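PDB 6LD7: cystathionine gamma-synthase, which probably uses pyridoxal phosphate to form cystathionine in the trans-sulfuration route of methionine biosynthesis. Local coordinates for residues 89-94 / 202-207. The protein carries 1 engineered substitution. Sequence-based numbering, arbitrary orientation.
Sequences GAINLV and LVLHST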
loop_
_atom_site.group_PDB
_atom_site.type_symbol
_atom_site.label_atom_id
_atom_site.label_comp_id
_atom_site.label_asym_id
_atom_site.label_seq_id
_atom_site.Cartn_x
_atom_site.Cartn_y
_atom_site.Cartn_z
ATOM N N GLY C 89 -7.999 -16.727 -13.375
ATOM C CA GLY C 89 -8.292 -15.740 -14.421
ATOM C C GLY C 89 -7.381 -15.884 -15.602
ATOM O O GLY C 89 -7.801 -15.629 -16.703
ATOM N N ALA C 90 -6.135 -16.269 -15.368
ATOM C CA ALA C 90 -5.187 -16.566 -16.450
ATOM C C ALA C 90 -5.670 -17.763 -17.286
ATOM O O ALA C 90 -5.632 -17.658 -18.497
ATOM C CB ALA C 90 -3.793 -16.805 -15.881
ATOM N N ILE C 91 -6.143 -18.809 -16.658
ATOM C CA ILE C 91 -6.753 -19.974 -17.333
ATOM C C ILE C 91 -8.016 -19.542 -18.085
ATOM O O ILE C 91 -8.123 -19.803 -19.300
ATOM C CB ILE C 91 -6.997 -21.119 -16.339
ATOM C CG1 ILE C 91 -5.631 -21.584 -15.847
ATOM C CG2 ILE C 91 -7.750 -22.252 -17.036
ATOM C CD1 ILE C 91 -5.694 -22.464 -14.667
ATOM N N ASN C 92 -8.875 -18.780 -17.400
ATOM C CA ASN C 92 -10.090 -18.192 -18.004
ATOM C C ASN C 92 -9.722 -17.393 -19.265
ATOM O O ASN C 92 -10.373 -17.588 -20.345
ATOM C CB ASN C 92 -10.810 -17.370 -16.931
ATOM C CG ASN C 92 -12.111 -16.762 -17.430
ATOM O OD1 ASN C 92 -12.634 -17.339 -18.323
ATOM N ND2 ASN C 92 -12.777 -15.899 -16.673
ATOM N N LEU C 93 -8.732 -16.496 -19.166
ATOM C CA LEU C 93 -8.295 -15.704 -20.328
ATOM C C LEU C 93 -7.915 -16.594 -21.535
ATOM O O LEU C 93 -8.397 -16.390 -22.685
ATOM C CB LEU C 93 -7.128 -14.868 -19.841
ATOM C CG LEU C 93 -6.457 -14.092 -20.971
ATOM C CD1 LEU C 93 -7.432 -13.186 -21.681
ATOM C CD2 LEU C 93 -5.273 -13.333 -20.460
ATOM N N VAL C 94 -7.102 -17.622 -21.331
ATOM C CA VAL C 94 -6.696 -18.507 -22.449
ATOM C C VAL C 94 -7.917 -19.202 -23.059
ATOM O O VAL C 94 -7.968 -19.248 -24.252
ATOM C CB VAL C 94 -5.701 -19.551 -21.985
ATOM C CG1 VAL C 94 -5.430 -20.544 -23.092
ATOM C CG2 VAL C 94 -4.436 -18.885 -21.436
ATOM N N LEU C 202 1.878 -21.171 -25.258
ATOM C CA LEU C 202 1.513 -20.357 -24.115
ATOM C C LEU C 202 2.086 -20.995 -22.880
ATOM O O LEU C 202 2.028 -22.247 -22.731
ATOM C CB LEU C 202 -0.022 -20.305 -23.984
ATOM C CG LEU C 202 -0.759 -19.583 -25.095
ATOM C CD1 LEU C 202 -2.203 -20.044 -25.135
ATOM C CD2 LEU C 202 -0.672 -18.088 -24.888
ATOM N N VAL C 203 2.406 -20.153 -21.929
ATOM C CA VAL C 203 2.714 -20.642 -20.589
ATOM C C VAL C 203 1.936 -19.748 -19.630
ATOM O O VAL C 203 1.828 -18.519 -19.855
ATOM C CB VAL C 203 4.247 -20.699 -20.371
ATOM C CG1 VAL C 203 4.923 -19.348 -20.492
ATOM C CG2 VAL C 203 4.503 -21.183 -18.974
ATOM N N LEU C 204 1.437 -20.322 -18.577
ATOM C CA LEU C 204 0.730 -19.499 -17.573
ATOM C C LEU C 204 1.072 -19.901 -16.143
ATOM O O LEU C 204 1.709 -20.957 -15.905
ATOM C CB LEU C 204 -0.760 -19.573 -17.869
ATOM C CG LEU C 204 -1.479 -20.918 -17.689
ATOM C CD1 LEU C 204 -1.726 -21.230 -16.213
ATOM C CD2 LEU C 204 -2.841 -20.840 -18.353
ATOM N N HIS C 205 0.825 -18.974 -15.228
ATOM C CA HIS C 205 1.210 -19.149 -13.811
ATOM C C HIS C 205 0.090 -18.610 -12.937
ATOM O O HIS C 205 -0.462 -17.580 -13.311
ATOM C CB HIS C 205 2.438 -18.286 -13.514
ATOM C CG HIS C 205 3.693 -18.710 -14.167
ATOM N ND1 HIS C 205 4.565 -19.569 -13.555
ATOM C CD2 HIS C 205 4.228 -18.389 -15.390
ATOM C CE1 HIS C 205 5.573 -19.839 -14.403
ATOM N NE2 HIS C 205 5.334 -19.170 -15.578
ATOM N N SER C 206 -0.088 -19.173 -11.748
ATOM C CA SER C 206 -0.532 -18.439 -10.556
ATOM C C SER C 206 0.693 -17.762 -9.940
ATOM O O SER C 206 1.536 -18.429 -9.403
ATOM C CB SER C 206 -1.178 -19.418 -9.640
ATOM O OG SER C 206 -1.417 -18.776 -8.425
ATOM N N THR C 207 0.784 -16.443 -10.030
ATOM C CA THR C 207 1.818 -15.658 -9.368
ATOM C C THR C 207 1.632 -15.687 -7.836
ATOM O O THR C 207 2.575 -15.366 -7.164
ATOM C CB THR C 207 1.827 -14.233 -9.882
ATOM O OG1 THR C 207 0.570 -13.590 -9.603
ATOM C CG2 THR C 207 2.119 -14.260 -11.360
#
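Leu204, on strand 202-206, rises into the face of helix 87-98 and is gripped there by Ile91 and Val94. Its CB heads for the helix; rotation about CA-CB sets CG between the backbone N and the carbonyl carbon (chi1 67°), and the chain forks at CG beneath the helix. Leu204 CD1 lies 3.9 Å from Ile91 CG1, the first carbon of the ethyl branch. The other methyl does double duty: Leu204 CD2 is 3.8 Å from Ile91 CG1 and, nearly one helical turn further on, 4.0 Å from Val94 CG2. Ile91 and Leu204 cross almost perpendicularly. Further back on the strand, Leu202 meets Val94 tip to tip, with Leu202 CD1 and Val94 CG1 3.9 Å apart. Val94 thus splits its two methyls between two leucines; with CG1 anti to the backbone N (chi1 173°), CG2 is left beside that N and faces Leu204. At the other end Ala90 brings only a methyl, its CB 4.3 Å from the carbonyl O of His205. The backbones come closer here than at the Val94 end, Ala90 CA lying 6.7 Å from Leu204 CA.

The helix runs nearly antiparallel to the strand, at 153°, on one face of the seven-stranded sheet of the PLP-binding domain. Val222 of strand 220-224 adds to the same apolar layer. Two residues beyond Leu204, Ser206 OG hydrogen-bonds OP1, a phosphate oxygen of the pyridoxal phosphate-modified lysine at position 209. No hydrogen bond joins helix to strand: buried aliphatic contacts, which have no directional bond across them, hold the two together, while the strand's backbone pairs with its neighbours in the sheet.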